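Local coordinates for putative major capsid protein (Cafeteriavirus-dependent mavirus, PDB 6G43) that probably forms the outer shell of the virophage capsid, assembling as trimers of double jelly-roll subunits, at residues A124-L129 against V207-Q212; D218-R223 against I286-P291; K254-V259 against P344-A349. All coordinates share one frame; numbering follows the deposited sequence.

Contact 1 (A124-L129 against V207-Q212)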
loop_
_atom_site.group_PDB
_atom_site.type_symbol
_atom_site.label_atom_id
_atom_site.label_comp_id
_atom_site.label_asym_id
_atom_site.label_seq_id
_atom_site.Cartn_x
_atom_site.Cartn_y
_atom_site.Cartn_z
ATOM N N ALA A 124 -1.273 14.032 -25.131
ATOM C CA ALA A 124 -0.445 12.837 -25.324
ATOM C C ALA A 124 0.952 12.995 -24.718
ATOM O O ALA A 124 1.478 12.046 -24.149
ATOM C CB ALA A 124 -0.345 12.481 -26.801
ATOM N N GLN A 125 1.539 14.186 -24.837
ATOM C CA GLN A 125 2.824 14.492 -24.197
ATOM C C GLN A 125 2.691 14.648 -22.688
ATOM O O GLN A 125 3.529 14.147 -21.938
ATOM C CB GLN A 125 3.431 15.773 -24.767
ATOM C CG GLN A 125 3.849 15.674 -26.223
ATOM C CD GLN A 125 4.546 16.929 -26.729
ATOM O OE1 GLN A 125 4.707 17.911 -25.999
ATOM N NE2 GLN A 125 4.966 16.900 -27.992
ATOM N N LEU A 126 1.651 15.363 -22.257
ATOM C CA LEU A 126 1.402 15.622 -20.840
ATOM C C LEU A 126 1.261 14.335 -20.039
ATOM O O LEU A 126 1.913 14.170 -19.008
ATOM C CB LEU A 126 0.137 16.468 -20.665
ATOM C CG LEU A 126 0.233 17.964 -20.985
ATOM C CD1 LEU A 126 -1.159 18.569 -21.120
ATOM C CD2 LEU A 126 1.021 18.711 -19.922
ATOM N N ILE A 127 0.407 13.433 -20.520
ATOM C CA ILE A 127 0.157 12.168 -19.829
ATOM C C ILE A 127 1.322 11.175 -19.949
ATOM O O ILE A 127 1.537 10.384 -19.035
ATOM C CB ILE A 127 -1.177 11.517 -20.283
ATOM C CG1 ILE A 127 -1.670 10.487 -19.257
ATOM C CG2 ILE A 127 -1.040 10.863 -21.657
ATOM C CD1 ILE A 127 -1.843 11.012 -17.844
ATOM N N LYS A 128 2.057 11.214 -21.065
ATOM C CA LYS A 128 3.271 10.399 -21.237
ATOM C C LYS A 128 4.294 10.629 -20.117
ATOM O O LYS A 128 4.958 9.689 -19.698
ATOM C CB LYS A 128 3.938 10.667 -22.593
ATOM C CG LYS A 128 4.880 9.561 -23.066
ATOM C CD LYS A 128 6.079 10.086 -23.859
ATOM C CE LYS A 128 5.687 10.964 -25.043
ATOM N NZ LYS A 128 6.826 11.189 -25.980
ATOM N N LEU A 129 4.414 11.872 -19.651
ATOM C CA LEU A 129 5.270 12.206 -18.509
ATOM C C LEU A 129 4.562 11.970 -17.178
ATOM O O LEU A 129 5.104 11.301 -16.291
ATOM C CB LEU A 129 5.715 13.664 -18.584
ATOM C CG LEU A 129 6.609 14.065 -19.758
ATOM C CD1 LEU A 129 7.003 15.524 -19.605
ATOM C CD2 LEU A 129 7.853 13.195 -19.848
ATOM N N VAL A 207 -6.584 15.606 -19.777
ATOM C CA VAL A 207 -5.301 16.136 -19.329
ATOM C C VAL A 207 -4.873 17.206 -20.332
ATOM O O VAL A 207 -4.201 16.921 -21.323
ATOM C CB VAL A 207 -4.248 15.014 -19.213
ATOM C CG1 VAL A 207 -2.910 15.565 -18.740
ATOM C CG2 VAL A 207 -4.739 13.937 -18.259
ATOM N N ALA A 208 -5.300 18.436 -20.070
ATOM C CA ALA A 208 -5.036 19.572 -20.948
ATOM C C ALA A 208 -5.204 20.860 -20.155
ATOM O O ALA A 208 -6.153 20.979 -19.374
ATOM C CB ALA A 208 -5.997 19.556 -22.126
ATOM N N ASN A 209 -4.293 21.814 -20.350
ATOM C CA ASN A 209 -4.369 23.110 -19.668
ATOM C C ASN A 209 -5.724 23.768 -20.003
ATOM O O ASN A 209 -6.097 23.778 -21.174
ATOM C CB ASN A 209 -3.222 24.033 -20.109
ATOM C CG ASN A 209 -1.852 23.517 -19.691
ATOM O OD1 ASN A 209 -1.462 22.408 -20.057
ATOM N ND2 ASN A 209 -1.107 24.322 -18.937
ATOM N N PRO A 210 -6.468 24.308 -19.026
ATOM C CA PRO A 210 -6.058 24.485 -17.632
ATOM C C PRO A 210 -6.692 23.491 -16.639
ATOM O O PRO A 210 -6.819 23.818 -15.457
ATOM C CB PRO A 210 -6.561 25.902 -17.344
ATOM C CG PRO A 210 -7.845 25.975 -18.112
ATOM C CD PRO A 210 -7.707 25.061 -19.306
ATOM N N THR A 211 -7.055 22.287 -17.087
ATOM C CA THR A 211 -7.778 21.337 -16.223
ATOM C C THR A 211 -6.942 20.921 -15.008
ATOM O O THR A 211 -5.708 20.948 -15.052
ATOM C CB THR A 211 -8.243 20.064 -16.974
ATOM O OG1 THR A 211 -7.112 19.326 -17.459
ATOM C CG2 THR A 211 -9.183 20.411 -18.133
ATOM N N GLN A 212 -7.632 20.533 -13.936
ATOM C CA GLN A 212 -7.007 20.225 -12.647
ATOM C C GLN A 212 -6.781 18.719 -12.473
ATOM O O GLN A 212 -7.237 18.106 -11.501
ATOM C CB GLN A 212 -7.869 20.787 -11.510
ATOM C CG GLN A 212 -8.028 22.299 -11.543
ATOM C CD GLN A 212 -6.721 23.022 -11.267
ATOM O OE1 GLN A 212 -6.338 23.201 -10.110
ATOM N NE2 GLN A 212 -6.029 23.440 -12.327
#
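Leu126 and Ile127, neighbours on helix 123-130, each touch one methyl of Val207: Leu126 through CB, Ile127 through CD1. Val207 has CG1 anti to its backbone N (chi1 -180°), which aims this branch at Leu126 CB, 3.7 Å away, and lets CG2 approach Ile127 CD1 at 4.1 Å. The Ile127 and Val207 side chains cross at about a right angle. Leu126 reaches further along the loop: its CD1 lies 3.5 Å from Val207 O and 4.0 Å from Asn209 OD1, so the leucine tip rests against polar atoms as well as methyls. Tyr213 and Ile293 cover more of Leu126. No hydrogen bond joins the two segments; the polar bonds shape the loop instead. Thr211 N binds Ala208 O at 2.8 Å, closing a type VI turn on the cis peptide before Pro210, and Gln212 NE2 reaches back to Pro210 O at 3.3 Å, with the carbonyl oxygen close to its amide plane. Asn104 OD1 takes the Val207 N-H ahead of the turn. A short helix and a cis-proline loop thus pack through buried aliphatic groups beside strand 285-305, in the interior of what is consistent with the double jelly-roll fold of hexon-like capsid proteins.

Contact 2 (D218-R223 against I286-P291)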
loop_
_atom_site.group_PDB
_atom_site.type_symbol
_atom_site.label_atom_id
_atom_site.label_comp_id
_atom_site.label_asym_id
_atom_site.label_seq_id
_atom_site.Cartn_x
_atom_site.Cartn_y
_atom_site.Cartn_z
ATOM N N ASP A 218 -9.329 16.522 -5.052
ATOM C CA ASP A 218 -10.215 17.619 -4.664
ATOM C C ASP A 218 -9.983 18.844 -5.577
ATOM O O ASP A 218 -9.342 19.818 -5.172
ATOM C CB ASP A 218 -9.992 17.949 -3.176
ATOM C CG ASP A 218 -11.188 18.644 -2.525
ATOM O OD1 ASP A 218 -12.222 18.890 -3.192
ATOM O OD2 ASP A 218 -11.092 18.945 -1.316
ATOM N N PRO A 219 -10.501 18.790 -6.823
ATOM C CA PRO A 219 -10.223 19.852 -7.797
ATOM C C PRO A 219 -10.972 21.160 -7.529
ATOM O O PRO A 219 -12.157 21.142 -7.185
ATOM C CB PRO A 219 -10.672 19.237 -9.127
ATOM C CG PRO A 219 -11.712 18.240 -8.752
ATOM C CD PRO A 219 -11.286 17.691 -7.422
ATOM N N VAL A 220 -10.268 22.277 -7.697
ATOM C CA VAL A 220 -10.856 23.607 -7.578
ATOM C C VAL A 220 -11.661 23.875 -8.857
ATOM O O VAL A 220 -11.107 23.775 -9.953
ATOM C CB VAL A 220 -9.768 24.689 -7.412
ATOM C CG1 VAL A 220 -10.384 26.082 -7.330
ATOM C CG2 VAL A 220 -8.929 24.413 -6.174
ATOM N N PRO A 221 -12.963 24.201 -8.725
ATOM C CA PRO A 221 -13.784 24.434 -9.916
ATOM C C PRO A 221 -13.517 25.770 -10.610
ATOM O O PRO A 221 -12.938 26.684 -10.015
ATOM C CB PRO A 221 -15.213 24.400 -9.365
ATOM C CG PRO A 221 -15.077 24.853 -7.956
ATOM C CD PRO A 221 -13.757 24.317 -7.486
ATOM N N PHE A 222 -13.935 25.850 -11.873
ATOM C CA PHE A 222 -13.931 27.089 -12.641
ATOM C C PHE A 222 -15.278 27.769 -12.475
ATOM O O PHE A 222 -16.263 27.111 -12.146
ATOM C CB PHE A 222 -13.664 26.798 -14.113
ATOM C CG PHE A 222 -12.314 26.205 -14.363
ATOM C CD1 PHE A 222 -11.192 27.020 -14.427
ATOM C CD2 PHE A 222 -12.156 24.830 -14.507
ATOM C CE1 PHE A 222 -9.936 26.477 -14.641
ATOM C CE2 PHE A 222 -10.904 24.281 -14.721
ATOM C CZ PHE A 222 -9.794 25.107 -14.791
ATOM N N ARG A 223 -15.318 29.076 -12.711
ATOM C CA ARG A 223 -16.539 29.862 -12.489
ATOM C C ARG A 223 -16.958 30.700 -13.695
ATOM O O ARG A 223 -16.126 31.322 -14.357
ATOM C CB ARG A 223 -16.383 30.779 -11.275
ATOM C CG ARG A 223 -15.158 31.670 -11.339
ATOM C CD ARG A 223 -15.416 33.045 -10.770
ATOM N NE ARG A 223 -14.176 33.810 -10.829
ATOM C CZ ARG A 223 -13.795 34.743 -9.963
ATOM N NH1 ARG A 223 -14.551 35.089 -8.920
ATOM N NH2 ARG A 223 -12.627 35.342 -10.148
ATOM N N ILE A 286 -9.036 34.178 -8.695
ATOM C CA ILE A 286 -8.748 32.790 -8.320
ATOM C C ILE A 286 -7.548 32.311 -9.132
ATOM O O ILE A 286 -7.455 32.588 -10.328
ATOM C CB ILE A 286 -9.956 31.860 -8.586
ATOM C CG1 ILE A 286 -11.203 32.364 -7.848
ATOM C CG2 ILE A 286 -9.647 30.427 -8.149
ATOM C CD1 ILE A 286 -12.490 31.706 -8.300
ATOM N N ILE A 287 -6.650 31.581 -8.471
ATOM C CA ILE A 287 -5.430 31.051 -9.086
ATOM C C ILE A 287 -5.558 29.532 -9.263
ATOM O O ILE A 287 -6.138 28.845 -8.419
ATOM C CB ILE A 287 -4.179 31.398 -8.244
ATOM C CG1 ILE A 287 -4.082 32.920 -8.034
ATOM C CG2 ILE A 287 -2.913 30.875 -8.918
ATOM C CD1 ILE A 287 -3.033 33.367 -7.037
ATOM N N TYR A 288 -5.006 29.025 -10.368
ATOM C CA TYR A 288 -5.013 27.596 -10.692
ATOM C C TYR A 288 -3.608 27.151 -11.084
ATOM O O TYR A 288 -2.931 27.836 -11.851
ATOM C CB TYR A 288 -5.969 27.310 -11.853
ATOM C CG TYR A 288 -7.408 27.679 -11.582
ATOM C CD1 TYR A 288 -7.855 28.985 -11.760
ATOM C CD2 TYR A 288 -8.331 26.721 -11.154
ATOM C CE1 TYR A 288 -9.175 29.331 -11.514
ATOM C CE2 TYR A 288 -9.657 27.061 -10.906
ATOM C CZ TYR A 288 -10.071 28.369 -11.087
ATOM O OH TYR A 288 -11.375 28.727 -10.846
ATOM N N ASN A 289 -3.177 26.006 -10.552
ATOM C CA ASN A 289 -1.905 25.396 -10.921
ATOM C C ASN A 289 -2.093 24.670 -12.254
ATOM O O ASN A 289 -2.835 23.689 -12.327
ATOM C CB ASN A 289 -1.447 24.421 -9.826
ATOM C CG ASN A 289 0.003 23.974 -9.992
ATOM O OD1 ASN A 289 0.601 24.098 -11.064
ATOM N ND2 ASN A 289 0.575 23.447 -8.916
ATOM N N THR A 290 -1.418 25.166 -13.296
ATOM C CA THR A 290 -1.561 24.662 -14.667
ATOM C C THR A 290 -0.182 24.529 -15.335
ATOM O O THR A 290 0.186 25.374 -16.153
ATOM C CB THR A 290 -2.464 25.597 -15.513
ATOM O OG1 THR A 290 -1.932 26.930 -15.514
ATOM C CG2 THR A 290 -3.881 25.630 -14.962
ATOM N N PRO A 291 0.584 23.467 -14.991
ATOM C CA PRO A 291 1.970 23.299 -15.466
ATOM C C PRO A 291 2.150 23.311 -16.988
ATOM O O PRO A 291 1.337 22.736 -17.709
ATOM C CB PRO A 291 2.369 21.926 -14.911
ATOM C CG PRO A 291 1.511 21.742 -13.719
ATOM C CD PRO A 291 0.203 22.383 -14.064
HETATM O O HOH W 1 -12.599 30.236 -12.763
#
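Tyr288 OH is gripped twice by segment 218-223, once directly and once through a water: it donates to Pro221 O at 2.7 Å and accepts from the water, also at 2.7 Å. That water in turn takes the N-H of Arg223, 3.0 Å from Arg223 N, so the phenol is tied to the backbone on both sides of Phe222. The contact joins the start of strand 222-235 to strand 285-305, members of two different sheets in what is probably a double jelly-roll. Pro221 O lies at the edge of the tyrosine ring, in its plane, and the hydroxyl approaches this carbonyl at a C=O...O angle of 133°. Over one ring face Phe222 forms an offset stack with Tyr288, centroids 4.6 Å apart and planes at 18°, which together with the hydroxyl bonds should restrict rotation of the phenol. Val220 CG1 adds a 3.8 Å contact to Tyr288 CE2, while Trp23 of a second subunit packs on Val220 and Pro221, placing this buried cluster next to a subunit interface. Arg223 NH1 bonds Pro283 O, and NH2 bonds both Lys284 O and Ser482 O; centred over one face of the flat guanidinium, 3.6 Å from its plane, sits the methyl CD1 of Ile286.

Contact 3 (K254-V259 against P344-A349)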
loop_
_atom_site.group_PDB
_atom_site.type_symbol
_atom_site.label_atom_id
_atom_site.label_comp_id
_atom_site.label_asym_id
_atom_site.label_seq_id
_atom_site.Cartn_x
_atom_site.Cartn_y
_atom_site.Cartn_z
ATOM N N LYS A 254 1.227 -13.776 -41.690
ATOM C CA LYS A 254 0.896 -12.431 -41.202
ATOM C C LYS A 254 1.954 -11.955 -40.203
ATOM O O LYS A 254 2.350 -12.701 -39.304
ATOM C CB LYS A 254 -0.490 -12.420 -40.551
ATOM C CG LYS A 254 -1.639 -12.725 -41.503
ATOM C CD LYS A 254 -1.874 -11.588 -42.486
ATOM C CE LYS A 254 -3.124 -11.819 -43.319
ATOM N NZ LYS A 254 -3.419 -10.658 -44.206
ATOM N N ALA A 255 2.396 -10.708 -40.370
ATOM C CA ALA A 255 3.480 -10.126 -39.577
ATOM C C ALA A 255 2.983 -9.496 -38.276
ATOM O O ALA A 255 3.597 -9.675 -37.222
ATOM C CB ALA A 255 4.223 -9.086 -40.405
ATOM N N ASP A 256 1.886 -8.746 -38.370
ATOM C CA ASP A 256 1.279 -8.069 -37.224
ATOM C C ASP A 256 -0.245 -8.207 -37.313
ATOM O O ASP A 256 -0.791 -8.563 -38.362
ATOM C CB ASP A 256 1.699 -6.585 -37.213
ATOM C CG ASP A 256 1.534 -5.909 -35.836
ATOM O OD1 ASP A 256 1.124 -6.571 -34.851
ATOM O OD2 ASP A 256 1.812 -4.689 -35.744
ATOM N N PHE A 257 -0.918 -7.932 -36.198
ATOM C CA PHE A 257 -2.381 -7.911 -36.144
ATOM C C PHE A 257 -2.905 -6.684 -36.891
ATOM O O PHE A 257 -2.201 -5.675 -37.012
ATOM C CB PHE A 257 -2.879 -7.890 -34.692
ATOM C CG PHE A 257 -2.379 -9.039 -33.859
ATOM C CD1 PHE A 257 -3.021 -10.272 -33.889
ATOM C CD2 PHE A 257 -1.259 -8.891 -33.042
ATOM C CE1 PHE A 257 -2.557 -11.333 -33.124
ATOM C CE2 PHE A 257 -0.789 -9.948 -32.278
ATOM C CZ PHE A 257 -1.439 -11.171 -32.318
ATOM N N GLU A 258 -4.127 -6.792 -37.408
ATOM C CA GLU A 258 -4.811 -5.692 -38.087
ATOM C C GLU A 258 -6.025 -5.326 -37.246
ATOM O O GLU A 258 -6.824 -6.200 -36.902
ATOM C CB GLU A 258 -5.238 -6.111 -39.498
ATOM C CG GLU A 258 -5.817 -4.987 -40.351
ATOM C CD GLU A 258 -6.383 -5.481 -41.674
ATOM O OE1 GLU A 258 -5.667 -6.208 -42.398
ATOM O OE2 GLU A 258 -7.543 -5.134 -41.995
ATOM N N VAL A 259 -6.159 -4.042 -36.916
ATOM C CA VAL A 259 -7.225 -3.563 -36.031
ATOM C C VAL A 259 -7.976 -2.380 -36.661
ATOM O O VAL A 259 -7.364 -1.501 -37.265
ATOM C CB VAL A 259 -6.672 -3.186 -34.634
ATOM C CG1 VAL A 259 -7.793 -2.761 -33.696
ATOM C CG2 VAL A 259 -5.923 -4.359 -34.013
ATOM N N PRO A 344 7.299 2.416 -33.865
ATOM C CA PRO A 344 7.160 1.039 -33.369
ATOM C C PRO A 344 7.004 -0.007 -34.475
ATOM O O PRO A 344 6.335 0.248 -35.480
ATOM C CB PRO A 344 5.893 1.095 -32.506
ATOM C CG PRO A 344 5.750 2.523 -32.122
ATOM C CD PRO A 344 6.268 3.304 -33.291
ATOM N N THR A 345 7.621 -1.170 -34.271
ATOM C CA THR A 345 7.512 -2.297 -35.196
ATOM C C THR A 345 6.130 -2.935 -35.059
ATOM O O THR A 345 5.402 -3.071 -36.045
ATOM C CB THR A 345 8.605 -3.359 -34.928
ATOM O OG1 THR A 345 9.864 -2.712 -34.697
ATOM C CG2 THR A 345 8.734 -4.320 -36.112
ATOM N N LYS A 346 5.788 -3.314 -33.825
ATOM C CA LYS A 346 4.476 -3.858 -33.480
ATOM C C LYS A 346 3.617 -2.741 -32.896
ATOM O O LYS A 346 4.040 -2.039 -31.975
ATOM C CB LYS A 346 4.626 -5.004 -32.479
ATOM C CG LYS A 346 5.146 -6.290 -33.107
ATOM C CD LYS A 346 5.816 -7.206 -32.091
ATOM C CE LYS A 346 7.240 -6.762 -31.777
ATOM N NZ LYS A 346 7.969 -7.752 -30.936
ATOM N N LYS A 347 2.410 -2.584 -33.432
ATOM C CA LYS A 347 1.553 -1.447 -33.104
ATOM C C LYS A 347 0.841 -1.539 -31.751
ATOM O O LYS A 347 0.446 -0.511 -31.201
ATOM C CB LYS A 347 0.518 -1.251 -34.212
ATOM C CG LYS A 347 1.135 -0.926 -35.563
ATOM C CD LYS A 347 0.092 -0.427 -36.550
ATOM C CE LYS A 347 0.728 0.083 -37.835
ATOM N NZ LYS A 347 -0.114 1.130 -38.474
ATOM N N PHE A 348 0.682 -2.753 -31.224
ATOM C CA PHE A 348 -0.131 -2.996 -30.023
ATOM C C PHE A 348 0.650 -3.593 -28.849
ATOM O O PHE A 348 0.052 -4.109 -27.904
ATOM C CB PHE A 348 -1.314 -3.887 -30.409
ATOM C CG PHE A 348 -1.927 -3.506 -31.722
ATOM C CD1 PHE A 348 -2.698 -2.356 -31.827
ATOM C CD2 PHE A 348 -1.687 -4.257 -32.867
ATOM C CE1 PHE A 348 -3.248 -1.980 -33.041
ATOM C CE2 PHE A 348 -2.237 -3.886 -34.085
ATOM C CZ PHE A 348 -3.016 -2.743 -34.176
ATOM N N ALA A 349 1.978 -3.496 -28.915
ATOM C CA ALA A 349 2.876 -3.913 -27.838
ATOM C C ALA A 349 3.213 -2.691 -26.974
ATOM O O ALA A 349 2.838 -1.567 -27.332
ATOM C CB ALA A 349 4.139 -4.509 -28.439
#
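Asp256 holds CG anti to its backbone N (chi1 -160°), which carries the carboxylate across to the 344-349 loop, while Phe348, with CG anti to its carbonyl carbon (chi1 -41°), sends its ring back toward residues 256-259. The contact probably bridges the two jelly rolls of the subunit: the 254-259 segment leads into strand 258-273, and the partner loop connects strands 334-341 and 355-363. The carboxylate links both backbones. Asp256 OD2 receives Lys347 N at 3.2 Å on its syn lone pair, in a nearly straight bond (166° at the hydrogen); Asp256 OD1 receives the N-H of the following residue, Phe257 N at 2.8 Å, from above the carboxylate plane. These two bonds should hold the flat group against turning. The ammonium of Lys347 takes no direct part, its NZ standing 6.7 Å from Asp256 OD2, though the opposite charge may add a mild long-range attraction. The Phe348 ring, oblique to the carboxylate, is sandwiched: Lys347 CB covers one face, and Val259 comes over the opposite one. Ile244 and Pro238 also touch this ring, making it the buried part of an otherwise surface-lying contact. At the ring's edge, in its plane, Phe257 O lies 3.4 Å from Phe348 CE2, and Val259 CG2 presses on Phe348 CZ at a tight 3.3 Å.

Contacts 1 and 2 are buried and adjoin, their centres about 14 Å apart; contact 3 lies near the surface, its centre about 27 Å from that of contact 1 and 41 Å from that of contact 2. The loop of contact 1 reaches contact 2 directly: Asn209 ND2 probably bonds Pro291 O, and Gln212 NE2 probably bonds Asn289 O. Contacts 2 and 3 share a sheet, since strands 222-235 and 258-273 belong to it, yet sit on opposite sides of the chain's centre. Chemistry shifts accordingly: aliphatic packing in contact 1, stacked aromatics with a water-relayed hydroxyl in contact 2, and a carboxylate binding backbone N-H groups beside a phenylalanine ring in contact 3. Other subunits reach contact 2 but neither of the others.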